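Local coordinates for Thiol:disulfide interchange protein, thioredoxin family protein (Chlorobaculum tepidum, PDB 3OR5) that probably works as a thiol:disulfide oxidoreductase of the thioredoxin family, consistent with a role in cytochrome c-type biogenesis, at residues P13-S18 with I103-G108; Q58-W63 with G90-V95; P54-V59 with F68-I73. One frame throughout, in Å; residues are numbered along the deposited sequence.

In the fold
The three contacts fall on the two faces of the central sheet of a thioredoxin-like fold. Contacts 2 and 3 share Gln58 and Val59 of helix 47-63, and their centres lie only 4 Å apart; Gln60 OE1 of contact 2 reaches Phe70 N of contact 3 at 2.8 Å, a probable hydrogen bond. Contact 1 stands on the other side of the chain's centre from contact 2, its centre about 21 Å away, and meets contact 3 on the sheet face away from helix 47-63, where Phe17 CE1 lies 4.2 Å from Val71 CG1. A CxxC pattern, Cys46 and Cys49, spans the start of helix 47-63 and is probably the redox site; Met56 of contact 3 lies near it without touching.

Contact 1 of 3, residues P13-S18 with I103-G108; sequences PAPSFS and IRAFNG
Pro15 and Phe17, in the loop that leads into strand 18-20, meet the ring of Phe106 from a face and at an edge; Phe106 belongs to helix 100-107, a helix of the thioredoxin-like fold that packs against the central sheet. The proline approaches over a face: its CG sits 3.8 Å from the centroid of the Phe106 ring, 22° off the normal, a CH-pi contact displaced toward the rim of the ring. Phe17 is met by the ring's edge instead. Here the Phe106 edge points into the face of Phe17, a T-shaped pair with centroids 5.3 Å apart and planes at 82°. Phe17 carries CG between its backbone N and carbonyl carbon (chi1 57°), which directs the ring toward the helix, while Phe106 holds CG opposite its carbonyl carbon and sends the ring across to the loop. On the sheet side both phenylalanines touch Val39 of strand 36-42, and Phe106 also meets the ring of Phe121. Nearer the surface, Pro15 CB rests 4.1 Å from Ala105 CB. The same proline's CG lies 3.4 Å from Ala105 O.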
loop_
_atom_site.group_PDB
_atom_site.type_symbol
_atom_site.label_atom_id
_atom_site.label_comp_id
_atom_site.label_asym_id
_atom_site.label_seq_id
_atom_site.Cartn_x
_atom_site.Cartn_y
_atom_site.Cartn_z
ATOM N N PRO A 13 7.336 6.317 13.160
ATOM C CA PRO A 13 8.175 5.428 12.347
ATOM C C PRO A 13 7.301 4.327 11.749
ATOM O O PRO A 13 6.346 3.828 12.382
ATOM C CB PRO A 13 9.166 4.832 13.377
ATOM C CG PRO A 13 9.094 5.845 14.528
ATOM C CD PRO A 13 7.689 6.225 14.593
ATOM N N ALA A 14 7.561 4.006 10.477
ATOM C CA ALA A 14 6.822 2.928 9.844
ATOM C C ALA A 14 7.226 1.594 10.460
ATOM O O ALA A 14 8.344 1.453 10.938
ATOM C CB ALA A 14 7.164 2.912 8.378
ATOM N N PRO A 15 6.341 0.624 10.402
ATOM C CA PRO A 15 6.694 -0.698 10.935
ATOM C C PRO A 15 7.557 -1.520 9.983
ATOM O O PRO A 15 7.643 -1.238 8.799
ATOM C CB PRO A 15 5.347 -1.402 11.063
ATOM C CG PRO A 15 4.440 -0.705 10.074
ATOM C CD PRO A 15 5.002 0.637 9.779
ATOM N N SER A 16 8.223 -2.530 10.519
ATOM C CA SER A 16 8.956 -3.490 9.694
ATOM C C SER A 16 7.995 -4.587 9.363
ATOM O O SER A 16 7.221 -5.027 10.203
ATOM C CB SER A 16 10.092 -4.120 10.522
ATOM O OG SER A 16 11.202 -3.231 10.558
ATOM N N PHE A 17 8.043 -5.029 8.109
ATOM C CA PHE A 17 7.224 -6.150 7.743
ATOM C C PHE A 17 7.810 -6.812 6.464
ATOM O O PHE A 17 8.519 -6.213 5.706
ATOM C CB PHE A 17 5.762 -5.693 7.449
ATOM C CG PHE A 17 5.609 -4.634 6.373
ATOM C CD1 PHE A 17 5.019 -4.998 5.182
ATOM C CD2 PHE A 17 5.949 -3.306 6.546
ATOM C CE1 PHE A 17 4.789 -4.062 4.180
ATOM C CE2 PHE A 17 5.768 -2.353 5.534
ATOM C CZ PHE A 17 5.209 -2.755 4.323
ATOM N N SER A 18 7.439 -8.075 6.279
ATOM C CA SER A 18 8.067 -8.871 5.230
ATOM C C SER A 18 7.201 -10.038 4.907
ATOM O O SER A 18 6.265 -10.362 5.655
ATOM C CB SER A 18 9.492 -9.388 5.635
ATOM O OG SER A 18 9.465 -10.219 6.763
ATOM N N ILE A 103 -1.638 -7.203 9.525
ATOM C CA ILE A 103 -2.745 -6.312 9.910
ATOM C C ILE A 103 -2.371 -5.594 11.201
ATOM O O ILE A 103 -2.468 -4.397 11.267
ATOM C CB ILE A 103 -4.109 -7.018 10.011
ATOM C CG1 ILE A 103 -4.521 -7.403 8.590
ATOM C CG2 ILE A 103 -5.128 -6.091 10.741
ATOM C CD1 ILE A 103 -5.703 -8.376 8.578
ATOM N N ARG A 104 -1.786 -6.330 12.138
ATOM C CA ARG A 104 -1.459 -5.690 13.446
ATOM C C ARG A 104 -0.317 -4.680 13.260
ATOM O O ARG A 104 -0.238 -3.721 14.046
ATOM C CB ARG A 104 -1.031 -6.755 14.461
ATOM C CG ARG A 104 -2.124 -7.628 15.004
ATOM C CD ARG A 104 -1.564 -8.348 16.272
ATOM N NE ARG A 104 -0.689 -9.454 15.894
ATOM C CZ ARG A 104 -1.151 -10.678 15.650
ATOM N NH1 ARG A 104 -2.460 -10.909 15.733
ATOM N NH2 ARG A 104 -0.313 -11.644 15.278
ATOM N N ALA A 105 0.555 -4.848 12.265
ATOM C CA ALA A 105 1.619 -3.881 11.978
ATOM C C ALA A 105 1.116 -2.437 11.710
ATOM O O ALA A 105 1.805 -1.477 12.067
ATOM C CB ALA A 105 2.539 -4.322 10.856
ATOM N N PHE A 106 -0.055 -2.332 11.077
ATOM C CA PHE A 106 -0.686 -1.068 10.700
ATOM C C PHE A 106 -1.928 -0.642 11.486
ATOM O O PHE A 106 -2.320 0.513 11.441
ATOM C CB PHE A 106 -0.984 -1.080 9.196
ATOM C CG PHE A 106 0.240 -1.032 8.412
ATOM C CD1 PHE A 106 0.842 0.156 8.121
ATOM C CD2 PHE A 106 0.873 -2.260 8.053
ATOM C CE1 PHE A 106 2.051 0.194 7.398
ATOM C CE2 PHE A 106 2.053 -2.208 7.353
ATOM C CZ PHE A 106 2.613 -1.033 7.000
ATOM N N ASN A 107 -2.557 -1.586 12.194
ATOM C CA ASN A 107 -3.776 -1.323 12.938
ATOM C C ASN A 107 -3.641 -0.156 13.898
ATOM O O ASN A 107 -4.666 0.554 14.113
ATOM C CB ASN A 107 -4.038 -2.551 13.869
ATOM C CG ASN A 107 -5.137 -3.355 13.420
ATOM O OD1 ASN A 107 -5.907 -2.998 12.513
ATOM N ND2 ASN A 107 -5.237 -4.526 14.057
ATOM N N GLY A 108 -2.468 -0.020 14.496
ATOM C CA GLY A 108 -2.247 1.004 15.522
ATOM C C GLY A 108 -2.343 2.433 15.040
ATOM O O GLY A 108 -2.443 3.380 15.857
#

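Contact 2 of 3, residues Q58-W63 with G90-V95; sequences QVQKTW and GIIYPV
Ile92 CD1 lies against two consecutive side chains of helix 47-63, Gln60 and Lys61. Its distance to Gln60 CG is 3.6 Å, where the two chains run antiparallel alongside each other; to Lys61 CG it is 3.4 Å, tighter than usual for two carbons, with Lys61 nearly perpendicular to the isoleucine. Gln60 carries CG anti to its backbone N (chi1 180°) and the chain then bends at chi2 (79°), which brings the amide to Tyr93: CD is 3.8 Å from Tyr93 CB, with amide and ring planes 49° apart. In the thioredoxin-like fold the loop holding Ile92 and Tyr93 closes the beta-alpha-beta unit of strand 68-74, helix 79-89 and strand 95-97; it runs alongside helix 47-63, and two waters bridge them. One water accepts from Gln60 NE2 at 3.1 Å and donates to Ile92 O at 2.9 Å; a second joins Lys61 NZ to Gly90 O. The amide is fixed from the strand behind it, OE1 accepting from Phe70 N and NE2 bonded to Thr69 OG1. With an alanine here, Phe70 N would probably lose its side-chain acceptor, Thr69 OG1 its amide partner, and a gap would be likely to open beside Tyr93 CB. Further out, Gly90, with positive phi, is the C-prime residue of the Schellman motif that ends helix 79-89, its N bonded to Lys87 O.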
loop_
_atom_site.group_PDB
_atom_site.type_symbol
_atom_site.label_atom_id
_atom_site.label_comp_id
_atom_site.label_asym_id
_atom_site.label_seq_id
_atom_site.Cartn_x
_atom_site.Cartn_y
_atom_site.Cartn_z
ATOM N N GLN A 58 -1.157 2.724 -12.788
ATOM C CA GLN A 58 -0.574 3.772 -13.612
ATOM C C GLN A 58 0.408 4.674 -12.851
ATOM O O GLN A 58 1.472 5.089 -13.385
ATOM C CB GLN A 58 -1.654 4.653 -14.256
ATOM C CG GLN A 58 -1.076 5.412 -15.454
ATOM C CD GLN A 58 -0.611 4.506 -16.599
ATOM O OE1 GLN A 58 -1.380 3.676 -17.097
ATOM N NE2 GLN A 58 0.673 4.623 -16.986
ATOM N N VAL A 59 0.033 5.057 -11.628
ATOM C CA VAL A 59 0.936 5.864 -10.811
ATOM C C VAL A 59 2.270 5.101 -10.512
ATOM O O VAL A 59 3.395 5.687 -10.508
ATOM C CB VAL A 59 0.219 6.302 -9.484
ATOM C CG1 VAL A 59 1.204 7.004 -8.526
ATOM C CG2 VAL A 59 -0.951 7.262 -9.876
ATOM N N GLN A 60 2.175 3.816 -10.244
ATOM C CA GLN A 60 3.381 2.984 -10.048
ATOM C C GLN A 60 4.297 3.130 -11.288
ATOM O O GLN A 60 5.520 3.204 -11.115
ATOM C CB GLN A 60 2.975 1.513 -9.825
ATOM C CG GLN A 60 4.181 0.629 -9.625
ATOM C CD GLN A 60 4.740 0.717 -8.236
ATOM O OE1 GLN A 60 4.127 1.229 -7.303
ATOM N NE2 GLN A 60 5.897 0.123 -8.069
ATOM N N LYS A 61 3.697 3.079 -12.473
ATOM C CA LYS A 61 4.559 3.132 -13.702
ATOM C C LYS A 61 5.273 4.469 -13.794
ATOM O O LYS A 61 6.471 4.480 -14.156
ATOM C CB LYS A 61 3.670 2.946 -14.906
ATOM C CG LYS A 61 3.108 1.481 -15.013
ATOM C CD LYS A 61 2.215 1.287 -16.226
ATOM C CE LYS A 61 1.912 -0.178 -16.174
ATOM N NZ LYS A 61 0.796 -0.558 -17.123
ATOM N N THR A 62 4.626 5.557 -13.423
ATOM C CA THR A 62 5.266 6.874 -13.438
ATOM C C THR A 62 6.459 6.963 -12.491
ATOM O O THR A 62 7.488 7.608 -12.818
ATOM C CB THR A 62 4.233 7.942 -13.106
ATOM O OG1 THR A 62 3.182 7.903 -14.085
ATOM C CG2 THR A 62 4.893 9.354 -13.016
ATOM N N TRP A 63 6.354 6.350 -11.305
ATOM C CA TRP A 63 7.288 6.598 -10.225
ATOM C C TRP A 63 8.177 5.425 -9.801
ATOM O O TRP A 63 8.944 5.560 -8.846
ATOM C CB TRP A 63 6.509 7.152 -8.970
ATOM C CG TRP A 63 5.797 8.448 -9.207
ATOM C CD1 TRP A 63 4.489 8.624 -9.513
ATOM C CD2 TRP A 63 6.374 9.756 -9.153
ATOM N NE1 TRP A 63 4.167 9.996 -9.623
ATOM C CE2 TRP A 63 5.335 10.685 -9.432
ATOM C CE3 TRP A 63 7.670 10.236 -8.855
ATOM C CZ2 TRP A 63 5.546 12.074 -9.453
ATOM C CZ3 TRP A 63 7.874 11.650 -8.832
ATOM C CH2 TRP A 63 6.805 12.531 -9.175
ATOM N N GLY A 90 -2.687 -6.323 -14.449
ATOM C CA GLY A 90 -1.249 -6.061 -14.571
ATOM C C GLY A 90 -0.625 -5.346 -13.383
ATOM O O GLY A 90 0.036 -4.291 -13.530
ATOM N N ILE A 91 -0.909 -5.879 -12.208
ATOM C CA ILE A 91 -0.402 -5.255 -11.003
ATOM C C ILE A 91 1.092 -5.569 -10.926
ATOM O O ILE A 91 1.536 -6.741 -10.927
ATOM C CB ILE A 91 -1.151 -5.784 -9.783
ATOM C CG1 ILE A 91 -2.599 -5.269 -9.873
ATOM C CG2 ILE A 91 -0.398 -5.285 -8.477
ATOM C CD1 ILE A 91 -3.420 -5.858 -8.692
ATOM N N ILE A 92 1.865 -4.492 -10.902
ATOM C CA ILE A 92 3.304 -4.543 -11.005
ATOM C C ILE A 92 4.020 -4.118 -9.738
ATOM O O ILE A 92 5.218 -3.842 -9.755
ATOM C CB ILE A 92 3.697 -3.579 -12.103
ATOM C CG1 ILE A 92 3.016 -2.160 -11.865
ATOM C CG2 ILE A 92 3.387 -4.399 -13.399
ATOM C CD1 ILE A 92 3.509 -0.968 -12.729
ATOM N N TYR A 93 3.281 -3.989 -8.644
ATOM C CA TYR A 93 3.909 -3.707 -7.324
ATOM C C TYR A 93 3.700 -4.911 -6.399
ATOM O O TYR A 93 2.830 -5.763 -6.695
ATOM C CB TYR A 93 3.351 -2.443 -6.746
ATOM C CG TYR A 93 1.857 -2.367 -6.711
ATOM C CD1 TYR A 93 1.163 -2.965 -5.630
ATOM C CD2 TYR A 93 1.167 -1.656 -7.624
ATOM C CE1 TYR A 93 -0.304 -2.858 -5.553
ATOM C CE2 TYR A 93 -0.231 -1.534 -7.588
ATOM C CZ TYR A 93 -0.964 -2.118 -6.504
ATOM O OH TYR A 93 -2.387 -2.014 -6.405
ATOM N N PRO A 94 4.418 -5.033 -5.304
ATOM C CA PRO A 94 4.304 -6.229 -4.466
ATOM C C PRO A 94 2.924 -6.341 -3.850
ATOM O O PRO A 94 2.394 -5.350 -3.320
ATOM C CB PRO A 94 5.325 -6.028 -3.350
ATOM C CG PRO A 94 6.281 -5.048 -3.978
ATOM C CD PRO A 94 5.477 -4.135 -4.835
ATOM N N VAL A 95 2.396 -7.543 -3.880
ATOM C CA VAL A 95 1.140 -7.816 -3.158
ATOM C C VAL A 95 1.209 -9.074 -2.369
ATOM O O VAL A 95 1.646 -10.116 -2.893
ATOM C CB VAL A 95 0.064 -8.037 -4.250
ATOM C CG1 VAL A 95 -1.329 -8.525 -3.581
ATOM C CG2 VAL A 95 -0.271 -6.771 -5.128
HETATM O O HOH W 1 6.882 -1.615 -10.413
HETATM O O HOH W 2 0.640 -3.272 -15.971
#

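Contact 3 of 3, residues P54-V59 with F68-I73; sequences PDMVQV and FTFVGI
Met56, present as selenomethionine, lies across the ring of Phe70 and touches it along most of its length. Its CB begins over the face, 4.0 Å from the ring centroid and 15° off the normal, a CH-pi contact. CG continues over the far part of the ring, 3.8 Å from Phe70 CZ. The selenium follows at 4.8 Å from the centroid, placed obliquely, which makes this a Met-aromatic contact. There the chain bends (chi3 50°), and the turn brings the terminal CE back to the ring, 3.3 Å from Phe70 CD1. This helix-on-strand packing belongs to the unit of strand 36-42, helix 47-63 and strand 68-74, a buried beta-alpha-beta crossover of the thioredoxin-like fold. The phenylalanine is held on its other face as well: Phe68 CZ stands 3.6 Å above the plane, over the ring centre, so the ring is sandwiched between helix and strand residues. Val59, one turn further along the helix, comes at the edge, its CB in the ring plane and its CG1 3.9 Å from Phe70 CE2. On the strand, Thr69 OG1 donates to Phe70 O at 2.8 Å, the donor lying 23° out of the carbonyl plane.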
loop_
_atom_site.group_PDB
_atom_site.type_symbol
_atom_site.label_atom_id
_atom_site.label_comp_id
_atom_site.label_asym_id
_atom_site.label_seq_id
_atom_site.Cartn_x
_atom_site.Cartn_y
_atom_site.Cartn_z
ATOM N N PRO A 54 -6.468 0.151 -10.774
ATOM C CA PRO A 54 -5.868 0.512 -12.084
ATOM C C PRO A 54 -5.191 1.881 -12.094
ATOM O O PRO A 54 -4.164 2.072 -12.810
ATOM C CB PRO A 54 -7.037 0.454 -13.065
ATOM C CG PRO A 54 -7.952 -0.583 -12.413
ATOM C CD PRO A 54 -7.857 -0.385 -10.914
ATOM N N ASP A 55 -5.677 2.844 -11.314
ATOM C CA ASP A 55 -5.022 4.166 -11.230
ATOM C C ASP A 55 -3.718 3.986 -10.452
ATOM O O ASP A 55 -2.764 4.640 -10.776
ATOM C CB ASP A 55 -5.926 5.167 -10.497
ATOM C CG ASP A 55 -7.177 5.543 -11.383
ATOM O OD1 ASP A 55 -7.109 5.406 -12.606
ATOM O OD2 ASP A 55 -8.196 6.025 -10.857
HETATM N N MSE A 56 -3.729 3.161 -9.415
HETATM C CA MSE A 56 -2.523 2.884 -8.631
HETATM C C MSE A 56 -1.459 2.306 -9.576
HETATM O O MSE A 56 -0.288 2.677 -9.462
HETATM C CB MSE A 56 -2.764 1.916 -7.472
HETATM C CG MSE A 56 -3.558 2.660 -6.424
HETATM SE SE MSE A 56 -4.091 1.369 -5.003
HETATM C CE MSE A 56 -2.466 0.606 -4.664
ATOM N N VAL A 57 -1.912 1.391 -10.430
ATOM C CA VAL A 57 -0.911 0.713 -11.355
ATOM C C VAL A 57 -0.330 1.813 -12.275
ATOM O O VAL A 57 0.896 1.826 -12.526
ATOM C CB VAL A 57 -1.624 -0.383 -12.162
ATOM C CG1 VAL A 57 -0.711 -0.897 -13.309
ATOM C CG2 VAL A 57 -1.911 -1.554 -11.228
ATOM N N GLN A 58 -1.157 2.724 -12.788
ATOM C CA GLN A 58 -0.574 3.772 -13.612
ATOM C C GLN A 58 0.408 4.674 -12.851
ATOM O O GLN A 58 1.472 5.089 -13.385
ATOM C CB GLN A 58 -1.654 4.653 -14.256
ATOM C CG GLN A 58 -1.076 5.412 -15.454
ATOM C CD GLN A 58 -0.611 4.506 -16.599
ATOM O OE1 GLN A 58 -1.380 3.676 -17.097
ATOM N NE2 GLN A 58 0.673 4.623 -16.986
ATOM N N VAL A 59 0.033 5.057 -11.628
ATOM C CA VAL A 59 0.936 5.864 -10.811
ATOM C C VAL A 59 2.270 5.101 -10.512
ATOM O O VAL A 59 3.395 5.687 -10.508
ATOM C CB VAL A 59 0.219 6.302 -9.484
ATOM C CG1 VAL A 59 1.204 7.004 -8.526
ATOM C CG2 VAL A 59 -0.951 7.262 -9.876
ATOM N N PHE A 68 9.705 5.458 -5.244
ATOM C CA PHE A 68 8.337 5.214 -4.643
ATOM C C PHE A 68 7.814 3.857 -5.050
ATOM O O PHE A 68 8.140 3.374 -6.162
ATOM C CB PHE A 68 7.327 6.276 -5.173
ATOM C CG PHE A 68 5.887 5.919 -4.896
ATOM C CD1 PHE A 68 5.321 6.159 -3.628
ATOM C CD2 PHE A 68 5.166 5.229 -5.854
ATOM C CE1 PHE A 68 4.027 5.651 -3.347
ATOM C CE2 PHE A 68 3.889 4.765 -5.640
ATOM C CZ PHE A 68 3.295 5.022 -4.369
ATOM N N THR A 69 7.034 3.217 -4.159
ATOM C CA THR A 69 6.260 2.012 -4.619
ATOM C C THR A 69 4.960 1.899 -3.824
ATOM O O THR A 69 4.883 2.321 -2.665
ATOM C CB THR A 69 7.032 0.724 -4.420
ATOM O OG1 THR A 69 6.355 -0.379 -5.073
ATOM C CG2 THR A 69 7.324 0.328 -2.896
ATOM N N PHE A 70 3.937 1.355 -4.482
ATOM C CA PHE A 70 2.794 0.814 -3.687
ATOM C C PHE A 70 3.170 -0.577 -3.132
ATOM O O PHE A 70 4.070 -1.311 -3.657
ATOM C CB PHE A 70 1.572 0.666 -4.584
ATOM C CG PHE A 70 0.918 1.974 -4.907
ATOM C CD1 PHE A 70 0.071 2.553 -3.987
ATOM C CD2 PHE A 70 1.112 2.598 -6.140
ATOM C CE1 PHE A 70 -0.509 3.795 -4.302
ATOM C CE2 PHE A 70 0.488 3.794 -6.482
ATOM C CZ PHE A 70 -0.322 4.411 -5.546
ATOM N N VAL A 71 2.489 -0.966 -2.045
ATOM C CA VAL A 71 2.560 -2.341 -1.617
ATOM C C VAL A 71 1.108 -2.714 -1.299
ATOM O O VAL A 71 0.404 -1.947 -0.564
ATOM C CB VAL A 71 3.340 -2.427 -0.317
ATOM C CG1 VAL A 71 3.336 -3.859 0.206
ATOM C CG2 VAL A 71 4.782 -1.950 -0.499
ATOM N N GLY A 72 0.632 -3.819 -1.849
ATOM C CA GLY A 72 -0.801 -4.195 -1.583
ATOM C C GLY A 72 -0.847 -5.326 -0.556
ATOM O O GLY A 72 -0.035 -6.250 -0.584
ATOM N N ILE A 73 -1.815 -5.285 0.361
ATOM C CA ILE A 73 -2.027 -6.388 1.327
ATOM C C ILE A 73 -3.496 -6.756 1.161
ATOM O O ILE A 73 -4.383 -5.940 1.409
ATOM C CB ILE A 73 -1.703 -5.922 2.758
ATOM C CG1 ILE A 73 -0.155 -5.652 2.862
ATOM C CG2 ILE A 73 -2.129 -7.080 3.766
ATOM C CD1 ILE A 73 0.280 -5.060 4.231
#